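Local structure of inorganic pyrophosphatase (Anaplasma phagocytophilum, 3LD3) at residues A[37-47]-A[72-81]; A[107-115]-A[138-146]. The protein probably catalyses the magnesium-dependent hydrolysis of inorganic pyrophosphate to two phosphate ions, working as a homohexamer. All blocks are in the same frame, centred on the assembly; numbering follows the deposited sequence.

How the interactions relate
Interaction 1 is a buried strand pairing near the middle of the chain, whereas interaction 2 is partly buried and sits further out, where a loop lies against the strand 106-119. The two meet in one sheet: strand 37-41 pairs with 76-79 along one edge and with 106-119 along the other, V39 and V109 packing side chain to side chain between them. Chemistry follows place. In interaction 1, backbone ladder bonds and fitted apolar side chains dominate, and the predicted substrate-binding residue Y77 is set there. In interaction 2, the loop 138-146 forms no ladder, and an arginine, a water, a single weak backbone bond and the packing of V112 on the loop backbone do the joining.

Interaction 1 (A[37-47]-A[72-81]); sequences VNVVIEVSQDS and YYPCNYGFIP
The broad bump of V40 rests over one face of the F79 ring, its CB 4.2 Å from the ring centroid in a CH-pi contact. Placed between its backbone N and carbonyl carbon (chi1 72°), the ring of F79 lies alongside V40, and the E42 side chain crosses that of F79 at about a right angle; its OE2, bonded to F54 N, approaches CD2 of the ring. V40 CG2 fits against P81 CG at 3.7 Å. With no side chain, G78 lets its CA come within 3.1 Å of V40 O, a CA-H...O contact. The antiparallel pairing of strands 37-41 and 76-79 is broken by a classic beta bulge: E42 N and V43 N both donate to Y77 O, the first at 2.7 Å. Beyond it V43 CG1 presses on the Y73 ring (CD2 at 3.7 Å), and CE1 of Y73 sits over the rim of one face of Y77, a predicted substrate-binding residue whose OH bonds to K126. The N76 amide lies beside the type II turn 44-47: OD1 accepts from Q45 N at 2.8 Å, well above the carbonyl plane, and also from V101 N; ND2 is bonded to V95 O. D46 OD1 leans on Y72 CE1 at 3.3 Å.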
ATOM      1  N   VAL A  37      -2.679  -5.012  29.265  1.00  9.61           N
ATOM      2  CA  VAL A  37      -1.672  -3.977  29.372  1.00  8.99           C
ATOM      3  C   VAL A  37      -1.756  -3.081  28.161  1.00  8.44           C
ATOM      4  O   VAL A  37      -2.254  -3.506  27.107  1.00  9.30           O
ATOM      5  CB  VAL A  37      -0.229  -4.558  29.489  1.00  9.26           C
ATOM      6  CG1 VAL A  37      -0.072  -5.406  30.797  1.00  8.56           C
ATOM      7  CG2 VAL A  37       0.127  -5.453  28.285  1.00  7.18           C
ATOM      8  N   ASN A  38      -1.265  -1.857  28.327  1.00  8.74           N
ATOM      9  CA  ASN A  38      -1.125  -0.913  27.223  1.00  7.38           C
ATOM     10  C   ASN A  38       0.212  -1.109  26.517  1.00  8.03           C
ATOM     11  O   ASN A  38       1.262  -1.269  27.162  1.00  8.79           O
ATOM     12  CB  ASN A  38      -1.202   0.537  27.737  1.00  8.32           C
ATOM     13  CG  ASN A  38      -2.495   0.868  28.402  1.00  8.43           C
ATOM     14  OD1 ASN A  38      -3.537   0.299  28.062  1.00  9.27           O
ATOM     15  ND2 ASN A  38      -2.472   1.843  29.350  1.00 11.81           N
ATOM     16  N   VAL A  39       0.177  -1.056  25.185  1.00  6.82           N
ATOM     17  CA  VAL A  39       1.368  -1.133  24.362  1.00  7.13           C
ATOM     18  C   VAL A  39       1.347   0.062  23.416  1.00  7.57           C
ATOM     19  O   VAL A  39       0.385   0.249  22.699  1.00  7.63           O
ATOM     20  CB  VAL A  39       1.453  -2.459  23.577  1.00  7.23           C
ATOM     21  CG1 VAL A  39       2.720  -2.497  22.669  1.00  6.84           C
ATOM     22  CG2 VAL A  39       1.455  -3.663  24.582  1.00  7.07           C
ATOM     23  N   VAL A  40       2.433   0.825  23.426  1.00  7.69           N
ATOM     24  CA  VAL A  40       2.677   1.891  22.452  1.00  7.21           C
ATOM     25  C   VAL A  40       3.418   1.236  21.289  1.00  7.83           C
ATOM     26  O   VAL A  40       4.532   0.723  21.477  1.00  7.90           O
ATOM     27  CB  VAL A  40       3.527   3.031  23.057  1.00  7.28           C
ATOM     28  CG1 VAL A  40       3.885   4.093  21.988  1.00  7.66           C
ATOM     29  CG2 VAL A  40       2.835   3.683  24.222  1.00  7.22           C
ATOM     30  N   ILE A  41       2.800   1.237  20.111  1.00  7.36           N
ATOM     31  CA  ILE A  41       3.347   0.600  18.921  1.00  6.40           C
ATOM     32  C   ILE A  41       4.466   1.458  18.357  1.00  7.92           C
ATOM     33  O   ILE A  41       4.332   2.693  18.238  1.00  7.81           O
ATOM     34  CB  ILE A  41       2.250   0.308  17.853  1.00  6.51           C
ATOM     35  CG1 ILE A  41       1.186  -0.637  18.406  1.00  7.58           C
ATOM     36  CG2 ILE A  41       2.857  -0.269  16.545  1.00  6.47           C
ATOM     37  CD1 ILE A  41       1.771  -1.978  18.958  1.00  7.84           C
ATOM     38  N   GLU A  42       5.579   0.802  18.074  1.00  7.31           N
ATOM     39  CA  GLU A  42       6.716   1.425  17.379  1.00  7.64           C
ATOM     40  C   GLU A  42       6.851   0.970  15.941  1.00  7.36           C
ATOM     41  O   GLU A  42       7.268   1.775  15.082  1.00  7.85           O
ATOM     42  CB  GLU A  42       8.017   1.146  18.149  1.00  7.30           C
ATOM     43  CG  GLU A  42       8.019   1.892  19.499  1.00  9.59           C
ATOM     44  CD  GLU A  42       9.176   1.498  20.381  1.00 14.12           C
ATOM     45  OE1 GLU A  42       9.390   0.283  20.488  1.00 15.08           O
ATOM     46  OE2 GLU A  42       9.835   2.393  20.953  1.00 14.87           O
ATOM     47  N   VAL A  43       6.576  -0.304  15.665  1.00  7.23           N
ATOM     48  CA  VAL A  43       6.676  -0.847  14.321  1.00  7.19           C
ATOM     49  C   VAL A  43       5.414  -1.617  13.978  1.00  7.65           C
ATOM     50  O   VAL A  43       4.981  -2.513  14.750  1.00  8.07           O
ATOM     51  CB  VAL A  43       7.923  -1.798  14.141  1.00  7.69           C
ATOM     52  CG1 VAL A  43       7.990  -2.353  12.710  1.00  9.10           C
ATOM     53  CG2 VAL A  43       9.228  -1.063  14.469  1.00  7.09           C
ATOM     54  N   SER A  44       4.844  -1.319  12.820  1.00  6.79           N
ATOM     55  CA  SER A  44       3.631  -1.978  12.370  1.00  8.14           C
ATOM     56  C   SER A  44       3.910  -3.381  11.846  1.00  8.12           C
ATOM     57  O   SER A  44       4.928  -3.627  11.202  1.00  7.70           O
ATOM     58  CB  SER A  44       2.974  -1.191  11.240  1.00  8.99           C
ATOM     59  OG  SER A  44       2.638   0.121  11.637  1.00  9.43           O
ATOM     60  N   GLN A  45       2.952  -4.274  12.061  1.00  8.48           N
ATOM     61  CA  GLN A  45       2.986  -5.594  11.482  1.00 10.54           C
ATOM     62  C   GLN A  45       3.120  -5.540   9.961  1.00 10.48           C
ATOM     63  O   GLN A  45       2.524  -4.701   9.289  1.00  9.45           O
ATOM     64  CB  GLN A  45       1.676  -6.289  11.848  1.00 10.89           C
ATOM     65  CG  GLN A  45       1.560  -7.725  11.609  1.00 14.36           C
ATOM     66  CD  GLN A  45       0.240  -8.174  12.266  1.00 17.43           C
ATOM     67  OE1 GLN A  45       0.226  -8.543  13.433  1.00 18.71           O
ATOM     68  NE2 GLN A  45      -0.885  -7.907  11.562  1.00 20.88           N
ATOM     69  N   ASP A  46       3.976  -6.408   9.428  1.00 10.53           N
ATOM     70  CA  ASP A  46       4.100  -6.593   8.001  1.00 12.05           C
ATOM     71  C   ASP A  46       4.614  -5.361   7.260  1.00 11.80           C
ATOM     72  O   ASP A  46       4.290  -5.183   6.098  1.00 14.43           O
ATOM     73  CB  ASP A  46       2.758  -7.056   7.415  1.00 12.74           C
ATOM     74  CG  ASP A  46       2.299  -8.391   8.001  1.00 17.37           C
ATOM     75  OD1 ASP A  46       3.142  -9.147   8.521  1.00 19.50           O
ATOM     76  OD2 ASP A  46       1.076  -8.687   8.003  1.00 19.89           O
ATOM     77  N   SER A  47       5.359  -4.494   7.938  1.00 10.37           N
ATOM     78  CA  SER A  47       5.805  -3.240   7.348  1.00  9.90           C
ATOM     79  C   SER A  47       7.165  -3.405   6.670  1.00  9.49           C
ATOM     80  O   SER A  47       7.814  -4.436   6.797  1.00  8.41           O
ATOM     81  CB  SER A  47       5.910  -2.162   8.432  1.00 10.03           C
ATOM     82  OG  SER A  47       6.761  -2.577   9.501  1.00  9.44           O
ATOM     83  N   TYR A  72      11.074  -8.629   8.253  1.00  6.96           N
ATOM     84  CA  TYR A  72      10.045  -7.662   8.682  1.00  7.33           C
ATOM     85  C   TYR A  72       9.490  -8.159   9.999  1.00  7.64           C
ATOM     86  O   TYR A  72       9.458  -9.372  10.259  1.00  6.46           O
ATOM     87  CB  TYR A  72       8.935  -7.482   7.588  1.00  7.48           C
ATOM     88  CG  TYR A  72       8.114  -8.725   7.379  1.00  7.29           C
ATOM     89  CD1 TYR A  72       6.993  -8.983   8.147  1.00  9.95           C
ATOM     90  CD2 TYR A  72       8.458  -9.649   6.388  1.00  7.82           C
ATOM     91  CE1 TYR A  72       6.241 -10.139   7.992  1.00 10.05           C
ATOM     92  CE2 TYR A  72       7.737 -10.809   6.205  1.00  8.52           C
ATOM     93  CZ  TYR A  72       6.615 -11.075   7.002  1.00 10.61           C
ATOM     94  OH  TYR A  72       5.889 -12.269   6.887  1.00  9.48           O
ATOM     95  N   TYR A  73       9.037  -7.228  10.844  1.00  8.28           N
ATOM     96  CA  TYR A  73       8.420  -7.621  12.125  1.00  9.29           C
ATOM     97  C   TYR A  73       7.138  -8.423  11.884  1.00 10.53           C
ATOM     98  O   TYR A  73       6.225  -7.949  11.223  1.00 11.99           O
ATOM     99  CB  TYR A  73       8.165  -6.379  12.980  1.00  9.87           C
ATOM    100  CG  TYR A  73       9.424  -5.904  13.677  1.00  9.49           C
ATOM    101  CD1 TYR A  73       9.680  -6.284  15.003  1.00 11.72           C
ATOM    102  CD2 TYR A  73      10.363  -5.126  13.011  1.00 11.49           C
ATOM    103  CE1 TYR A  73      10.853  -5.870  15.653  1.00 13.96           C
ATOM    104  CE2 TYR A  73      11.549  -4.712  13.637  1.00 13.15           C
ATOM    105  CZ  TYR A  73      11.771  -5.104  14.969  1.00 13.74           C
ATOM    106  OH  TYR A  73      12.926  -4.672  15.567  1.00 18.34           O
ATOM    107  N   PRO A  74       7.055  -9.649  12.437  1.00 12.19           N
ATOM    108  CA  PRO A  74       5.893 -10.504  12.135  1.00 13.37           C
ATOM    109  C   PRO A  74       4.602 -10.174  12.900  1.00 13.24           C
ATOM    110  O   PRO A  74       3.534 -10.769  12.643  1.00 15.61           O
ATOM    111  CB  PRO A  74       6.408 -11.894  12.473  1.00 13.30           C
ATOM    112  CG  PRO A  74       7.421 -11.701  13.530  1.00 13.07           C
ATOM    113  CD  PRO A  74       8.121 -10.401  13.113  1.00 12.23           C
ATOM    114  N   CYS A  75       4.707  -9.256  13.853  1.00 12.31           N
ATOM    115  CA  CYS A  75       3.569  -8.722  14.600  1.00 11.89           C
ATOM    116  C   CYS A  75       3.843  -7.227  14.704  1.00 10.62           C
ATOM    117  O   CYS A  75       4.958  -6.775  14.446  1.00  9.58           O
ATOM    118  CB  CYS A  75       3.477  -9.300  16.020  1.00 10.79           C
ATOM    119  SG  CYS A  75       3.437 -11.052  16.136  1.00 13.84           S
ATOM    120  N   ASN A  76       2.835  -6.467  15.111  1.00  9.35           N
ATOM    121  CA  ASN A  76       3.080  -5.137  15.593  1.00  9.13           C
ATOM    122  C   ASN A  76       4.034  -5.237  16.774  1.00  9.57           C
ATOM    123  O   ASN A  76       4.016  -6.228  17.530  1.00 10.99           O
ATOM    124  CB  ASN A  76       1.765  -4.485  16.020  1.00  7.49           C
ATOM    125  CG  ASN A  76       0.772  -4.465  14.913  1.00  9.33           C
ATOM    126  OD1 ASN A  76       0.928  -3.710  13.948  1.00  8.31           O
ATOM    127  ND2 ASN A  76      -0.231  -5.327  14.989  1.00  7.94           N
ATOM    128  N   TYR A  77       4.920  -4.271  16.892  1.00  9.32           N
ATOM    129  CA  TYR A  77       5.932  -4.277  17.931  1.00  9.13           C
ATOM    130  C   TYR A  77       6.007  -2.960  18.679  1.00  8.95           C
ATOM    131  O   TYR A  77       6.076  -1.888  18.092  1.00  8.48           O
ATOM    132  CB  TYR A  77       7.275  -4.601  17.302  1.00  9.21           C
ATOM    133  CG  TYR A  77       8.439  -4.722  18.240  1.00 10.43           C
ATOM    134  CD1 TYR A  77       8.618  -5.877  18.984  1.00 12.83           C
ATOM    135  CD2 TYR A  77       9.383  -3.711  18.348  1.00 11.95           C
ATOM    136  CE1 TYR A  77       9.716  -6.018  19.817  1.00 14.06           C
ATOM    137  CE2 TYR A  77      10.473  -3.830  19.196  1.00 15.62           C
ATOM    138  CZ  TYR A  77      10.637  -5.003  19.917  1.00 13.45           C
ATOM    139  OH  TYR A  77      11.715  -5.139  20.768  1.00 15.89           O
ATOM    140  N   GLY A  78       6.019  -3.043  19.998  1.00  8.46           N
ATOM    141  CA  GLY A  78       6.178  -1.865  20.803  1.00  8.60           C
ATOM    142  C   GLY A  78       6.501  -2.198  22.231  1.00  8.91           C
ATOM    143  O   GLY A  78       7.089  -3.259  22.509  1.00  8.66           O
ATOM    144  N   PHE A  79       6.162  -1.284  23.116  1.00  8.76           N
ATOM    145  CA  PHE A  79       6.525  -1.397  24.530  1.00  9.21           C
ATOM    146  C   PHE A  79       5.420  -1.021  25.514  1.00  9.70           C
ATOM    147  O   PHE A  79       4.501  -0.255  25.199  1.00  9.37           O
ATOM    148  CB  PHE A  79       7.779  -0.555  24.822  1.00  9.26           C
ATOM    149  CG  PHE A  79       7.518   0.925  24.813  1.00 10.62           C
ATOM    150  CD1 PHE A  79       7.257   1.617  25.979  1.00 10.33           C
ATOM    151  CD2 PHE A  79       7.506   1.629  23.606  1.00 11.86           C
ATOM    152  CE1 PHE A  79       7.001   2.979  25.964  1.00 10.44           C
ATOM    153  CE2 PHE A  79       7.225   2.998  23.590  1.00 11.79           C
ATOM    154  CZ  PHE A  79       6.980   3.675  24.753  1.00 11.45           C
ATOM    155  N   ILE A  80       5.507  -1.581  26.718  1.00  8.55           N
ATOM    156  CA  ILE A  80       4.588  -1.229  27.796  1.00  8.19           C
ATOM    157  C   ILE A  80       5.132  -0.015  28.538  1.00  8.77           C
ATOM    158  O   ILE A  80       6.231  -0.065  29.132  1.00  9.02           O
ATOM    159  CB  ILE A  80       4.384  -2.397  28.811  1.00  8.03           C
ATOM    160  CG1 ILE A  80       4.009  -3.706  28.109  1.00  8.59           C
ATOM    161  CG2 ILE A  80       3.328  -2.000  29.818  1.00  7.92           C
ATOM    162  CD1 ILE A  80       3.970  -4.932  29.051  1.00  8.24           C
ATOM    163  N   PRO A  81       4.401   1.104  28.506  1.00 10.46           N
ATOM    164  CA  PRO A  81       4.854   2.263  29.280  1.00 11.28           C
ATOM    165  C   PRO A  81       4.988   1.996  30.778  1.00 13.21           C
ATOM    166  O   PRO A  81       4.237   1.196  31.335  1.00 12.53           O
ATOM    167  CB  PRO A  81       3.740   3.303  29.044  1.00 11.79           C
ATOM    168  CG  PRO A  81       3.103   2.916  27.787  1.00 12.06           C
ATOM    169  CD  PRO A  81       3.143   1.393  27.777  1.00 10.59           C
TER
HETATM  170  O   HOH W   1       2.675 -11.268   9.987  1.00 21.61           O
HETATM  171  O   HOH W   2       8.993  -4.492   9.687  1.00  7.12           O

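Interaction 2 (A[107-115]-A[138-146]); sequences ICVRPVGVL and YYGNIVNYS
R110 reaches across to the loop and grips one carbonyl oxygen with two nitrogens: NH1 and NH2 each donate to I142 O, the NH1 bond being 3.0 Å long. The oxygen lies within 5° of the guanidinium plane, so it is met by the edge of the group; the bonds are moderately bent, as expected when two N-H groups converge on one atom. A bend at chi3 (-76°) turns the long, flexible chain of arginine toward this acceptor. Y139 O lies at the same edge, 2.8 Å from R110 NH2. Beside the arginine, V112 offers a compact branched side chain to the loop backbone: its CB is 3.6 Å from V143 O, and CG1 lies near I142 CG2. V112 O receives a weak bond from Y145 N and a CA-H contact from N144, while water 3 donates to both P111 O and V143 O. G113, having no side chain, lets the strand pass close beside the Y145 ring.

Further out, the type I turn 139-142, closed by I142 N on Y139 O, presents the carbonyls to R110. D147 OD2 accepts from V143 N and N144 N, N144 OD1 accepts from A180 N, and Y145 lies nearly parallel to W177. On the strand side, V112 and G113 both face L128, a classic beta bulge in the antiparallel pairing of 106-119 with 122-131.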
ATOM      1  N   ILE A 107      -2.435   0.472  22.148  1.00  7.67           N
ATOM      2  CA  ILE A 107      -3.447  -0.586  22.087  1.00  7.33           C
ATOM      3  C   ILE A 107      -3.423  -1.397  23.375  1.00  7.28           C
ATOM      4  O   ILE A 107      -2.359  -1.654  23.929  1.00  8.16           O
ATOM      5  CB  ILE A 107      -3.264  -1.473  20.824  1.00  6.99           C
ATOM      6  CG1 ILE A 107      -4.351  -2.562  20.705  1.00  7.70           C
ATOM      7  CG2 ILE A 107      -1.845  -2.123  20.763  1.00  6.70           C
ATOM      8  CD1 ILE A 107      -4.291  -3.346  19.400  1.00  6.95           C
ATOM      9  N   CYS A 108      -4.618  -1.761  23.838  1.00  7.50           N
ATOM     10  CA  CYS A 108      -4.839  -2.585  25.014  1.00  7.42           C
ATOM     11  C   CYS A 108      -4.813  -4.058  24.611  1.00  7.74           C
ATOM     12  O   CYS A 108      -5.573  -4.512  23.737  1.00  7.87           O
ATOM     13  CB  CYS A 108      -6.154  -2.188  25.689  1.00  8.14           C
ATOM     14  SG  CYS A 108      -6.444  -3.095  27.224  1.00 10.98           S
ATOM     15  N   VAL A 109      -3.916  -4.814  25.243  1.00  7.96           N
ATOM     16  CA  VAL A 109      -3.652  -6.180  24.832  1.00  8.45           C
ATOM     17  C   VAL A 109      -3.601  -7.141  26.024  1.00  8.62           C
ATOM     18  O   VAL A 109      -3.431  -6.730  27.166  1.00  8.41           O
ATOM     19  CB  VAL A 109      -2.311  -6.289  24.054  1.00  7.86           C
ATOM     20  CG1 VAL A 109      -2.285  -5.216  22.879  1.00  7.86           C
ATOM     21  CG2 VAL A 109      -1.094  -6.059  25.003  1.00  9.03           C
ATOM     22  N   ARG A 110      -3.775  -8.413  25.697  1.00  8.82           N
ATOM     23  CA  ARG A 110      -3.714  -9.498  26.661  1.00 10.10           C
ATOM     24  C   ARG A 110      -2.468 -10.312  26.357  1.00  9.28           C
ATOM     25  O   ARG A 110      -2.377 -10.860  25.265  1.00  8.80           O
ATOM     26  CB  ARG A 110      -4.868 -10.471  26.452  1.00 11.35           C
ATOM     27  CG  ARG A 110      -6.196 -10.052  26.838  1.00 16.78           C
ATOM     28  CD  ARG A 110      -7.063 -11.323  26.915  1.00 22.00           C
ATOM     29  NE  ARG A 110      -7.473 -11.870  25.609  1.00 21.36           N
ATOM     30  CZ  ARG A 110      -7.091 -13.051  25.117  1.00 15.80           C
ATOM     31  NH1 ARG A 110      -6.208 -13.781  25.727  1.00 16.09           N
ATOM     32  NH2 ARG A 110      -7.585 -13.478  23.978  1.00 19.57           N
ATOM     33  N   PRO A 111      -1.506 -10.393  27.297  1.00  9.95           N
ATOM     34  CA  PRO A 111      -0.339 -11.275  27.086  1.00  9.67           C
ATOM     35  C   PRO A 111      -0.731 -12.739  26.982  1.00  9.51           C
ATOM     36  O   PRO A 111      -1.564 -13.230  27.789  1.00  9.08           O
ATOM     37  CB  PRO A 111       0.511 -11.056  28.342  1.00 10.10           C
ATOM     38  CG  PRO A 111       0.035  -9.776  28.902  1.00 11.85           C
ATOM     39  CD  PRO A 111      -1.415  -9.684  28.578  1.00 10.57           C
ATOM     40  N   VAL A 112      -0.136 -13.442  26.032  1.00  9.09           N
ATOM     41  CA  VAL A 112      -0.407 -14.876  25.856  1.00  9.29           C
ATOM     42  C   VAL A 112       0.841 -15.755  25.993  1.00  9.41           C
ATOM     43  O   VAL A 112       0.724 -16.992  26.048  1.00 10.13           O
ATOM     44  CB  VAL A 112      -1.158 -15.217  24.534  1.00  9.18           C
ATOM     45  CG1 VAL A 112      -2.514 -14.484  24.487  1.00 11.21           C
ATOM     46  CG2 VAL A 112      -0.293 -14.963  23.252  1.00  8.66           C
ATOM     47  N   GLY A 113       2.012 -15.146  26.074  1.00  9.15           N
ATOM     48  CA  GLY A 113       3.239 -15.909  26.219  1.00 10.05           C
ATOM     49  C   GLY A 113       4.431 -14.995  26.164  1.00  9.91           C
ATOM     50  O   GLY A 113       4.315 -13.764  26.023  1.00  9.66           O
ATOM     51  N   VAL A 114       5.594 -15.585  26.294  1.00  9.50           N
ATOM     52  CA  VAL A 114       6.822 -14.825  26.221  1.00  9.28           C
ATOM     53  C   VAL A 114       7.925 -15.690  25.645  1.00 10.49           C
ATOM     54  O   VAL A 114       8.036 -16.866  26.006  1.00 10.36           O
ATOM     55  CB  VAL A 114       7.177 -14.231  27.587  1.00  9.88           C
ATOM     56  CG1 VAL A 114       7.189 -15.302  28.689  1.00  8.70           C
ATOM     57  CG2 VAL A 114       8.456 -13.446  27.506  1.00  9.77           C
ATOM     58  N   LEU A 115       8.698 -15.109  24.730  1.00 10.01           N
ATOM     59  CA  LEU A 115       9.825 -15.802  24.149  1.00 10.38           C
ATOM     60  C   LEU A 115      11.051 -15.308  24.879  1.00 10.92           C
ATOM     61  O   LEU A 115      11.400 -14.123  24.815  1.00 10.20           O
ATOM     62  CB  LEU A 115       9.941 -15.527  22.649  1.00 10.31           C
ATOM     63  CG  LEU A 115      11.038 -16.249  21.893  1.00 10.89           C
ATOM     64  CD1 LEU A 115      10.926 -17.781  22.047  1.00 11.05           C
ATOM     65  CD2 LEU A 115      11.009 -15.801  20.389  1.00  9.73           C
ATOM     66  N   TYR A 138     -11.859 -11.546  17.752  1.00  9.72           N
ATOM     67  CA  TYR A 138     -11.241 -12.585  16.918  1.00  9.90           C
ATOM     68  C   TYR A 138     -10.319 -13.549  17.671  1.00 10.15           C
ATOM     69  O   TYR A 138     -10.335 -14.765  17.404  1.00  9.71           O
ATOM     70  CB  TYR A 138     -10.445 -11.936  15.787  1.00  9.78           C
ATOM     71  CG  TYR A 138      -9.958 -12.889  14.724  1.00 10.97           C
ATOM     72  CD1 TYR A 138     -10.785 -13.249  13.668  1.00 12.43           C
ATOM     73  CD2 TYR A 138      -8.655 -13.391  14.743  1.00 14.30           C
ATOM     74  CE1 TYR A 138     -10.336 -14.125  12.652  1.00 14.22           C
ATOM     75  CE2 TYR A 138      -8.213 -14.278  13.748  1.00 15.79           C
ATOM     76  CZ  TYR A 138      -9.054 -14.616  12.700  1.00 16.02           C
ATOM     77  OH  TYR A 138      -8.647 -15.479  11.684  1.00 16.41           O
ATOM     78  N   TYR A 139      -9.521 -13.023  18.604  1.00  9.46           N
ATOM     79  CA  TYR A 139      -8.511 -13.826  19.307  1.00  9.51           C
ATOM     80  C   TYR A 139      -8.998 -14.312  20.656  1.00 10.06           C
ATOM     81  O   TYR A 139      -8.193 -14.681  21.498  1.00 11.07           O
ATOM     82  CB  TYR A 139      -7.230 -13.019  19.491  1.00  9.48           C
ATOM     83  CG  TYR A 139      -6.631 -12.550  18.169  1.00  8.02           C
ATOM     84  CD1 TYR A 139      -5.765 -13.367  17.448  1.00  8.89           C
ATOM     85  CD2 TYR A 139      -6.941 -11.319  17.640  1.00  8.70           C
ATOM     86  CE1 TYR A 139      -5.232 -12.944  16.246  1.00 11.17           C
ATOM     87  CE2 TYR A 139      -6.403 -10.890  16.425  1.00  9.65           C
ATOM     88  CZ  TYR A 139      -5.553 -11.705  15.747  1.00  9.74           C
ATOM     89  OH  TYR A 139      -5.010 -11.306  14.536  1.00  9.13           O
ATOM     90  N   GLY A 140     -10.307 -14.334  20.846  1.00 10.22           N
ATOM     91  CA  GLY A 140     -10.897 -14.757  22.123  1.00  9.91           C
ATOM     92  C   GLY A 140     -10.501 -16.110  22.653  1.00 11.20           C
ATOM     93  O   GLY A 140     -10.456 -16.305  23.865  1.00 12.01           O
ATOM     94  N   ASN A 141     -10.264 -17.050  21.752  1.00 10.97           N
ATOM     95  CA  ASN A 141      -9.875 -18.403  22.146  1.00 12.50           C
ATOM     96  C   ASN A 141      -8.371 -18.600  22.111  1.00 12.66           C
ATOM     97  O   ASN A 141      -7.904 -19.731  22.270  1.00 13.60           O
ATOM     98  CB  ASN A 141     -10.606 -19.460  21.291  1.00 12.51           C
ATOM     99  CG  ASN A 141     -12.091 -19.564  21.614  1.00 12.81           C
ATOM    100  OD1 ASN A 141     -12.497 -19.362  22.757  1.00 14.08           O
ATOM    101  ND2 ASN A 141     -12.899 -19.947  20.626  1.00 11.00           N
ATOM    102  N   ILE A 142      -7.606 -17.533  21.887  1.00 12.67           N
ATOM    103  CA  ILE A 142      -6.149 -17.579  21.991  1.00 13.34           C
ATOM    104  C   ILE A 142      -5.778 -17.155  23.402  1.00 14.03           C
ATOM    105  O   ILE A 142      -5.869 -15.972  23.733  1.00 15.34           O
ATOM    106  CB  ILE A 142      -5.440 -16.669  20.959  1.00 13.33           C
ATOM    107  CG1 ILE A 142      -5.840 -17.060  19.549  1.00 13.88           C
ATOM    108  CG2 ILE A 142      -3.939 -16.751  21.139  1.00 12.67           C
ATOM    109  CD1 ILE A 142      -5.463 -18.525  19.165  1.00 14.34           C
ATOM    110  N   VAL A 143      -5.422 -18.098  24.258  1.00 14.62           N
ATOM    111  CA  VAL A 143      -5.105 -17.795  25.668  0.50 15.22           C
ATOM    112  C   VAL A 143      -3.624 -17.947  26.001  1.00 14.18           C
ATOM    113  O   VAL A 143      -3.087 -17.193  26.807  1.00 13.55           O
ATOM    114  CB  VAL A 143      -5.911 -18.643  26.646  0.50 16.34           C
ATOM    115  CG1 VAL A 143      -5.893 -17.966  28.026  0.50 16.67           C
ATOM    116  CG2 VAL A 143      -7.359 -18.833  26.151  0.50 17.70           C
ATOM    117  N   ASN A 144      -2.975 -18.932  25.367  1.00 12.47           N
ATOM    118  CA  ASN A 144      -1.545 -19.138  25.501  1.00 11.90           C
ATOM    119  C   ASN A 144      -0.960 -19.173  24.112  1.00 10.64           C
ATOM    120  O   ASN A 144      -1.667 -19.455  23.142  1.00  9.96           O
ATOM    121  CB  ASN A 144      -1.208 -20.464  26.223  1.00 11.65           C
ATOM    122  CG  ASN A 144      -1.476 -20.390  27.703  1.00 13.29           C
ATOM    123  OD1 ASN A 144      -0.748 -19.741  28.450  1.00 12.09           O
ATOM    124  ND2 ASN A 144      -2.548 -21.048  28.144  1.00 18.22           N
ATOM    125  N   TYR A 145       0.334 -18.896  24.033  1.00 10.76           N
ATOM    126  CA  TYR A 145       1.070 -18.872  22.767  1.00 11.51           C
ATOM    127  C   TYR A 145       0.862 -20.169  21.983  1.00 11.84           C
ATOM    128  O   TYR A 145       0.817 -20.164  20.763  1.00 12.29           O
ATOM    129  CB  TYR A 145       2.572 -18.640  23.029  1.00 11.12           C
ATOM    130  CG  TYR A 145       3.236 -19.838  23.659  1.00 12.06           C
ATOM    131  CD1 TYR A 145       3.774 -20.860  22.862  1.00 14.23           C
ATOM    132  CD2 TYR A 145       3.297 -19.986  25.030  1.00 11.55           C
ATOM    133  CE1 TYR A 145       4.322 -21.976  23.411  1.00 15.52           C
ATOM    134  CE2 TYR A 145       3.874 -21.117  25.605  1.00 12.01           C
ATOM    135  CZ  TYR A 145       4.389 -22.104  24.789  1.00 15.77           C
ATOM    136  OH  TYR A 145       4.962 -23.219  25.360  1.00 17.76           O
ATOM    137  N   SER A 146       0.717 -21.288  22.702  1.00 11.84           N
ATOM    138  CA  SER A 146       0.568 -22.592  22.088  1.00 11.62           C
ATOM    139  C   SER A 146      -0.794 -22.791  21.420  1.00 12.17           C
ATOM    140  O   SER A 146      -0.989 -23.769  20.727  1.00 12.83           O
ATOM    141  CB  SER A 146       0.810 -23.675  23.134  1.00 12.44           C
ATOM    142  OG  SER A 146       0.116 -23.390  24.323  1.00 13.50           O
TER
HETATM  143  O   HOH W   3      -3.614 -14.686  28.344  1.00 23.98           O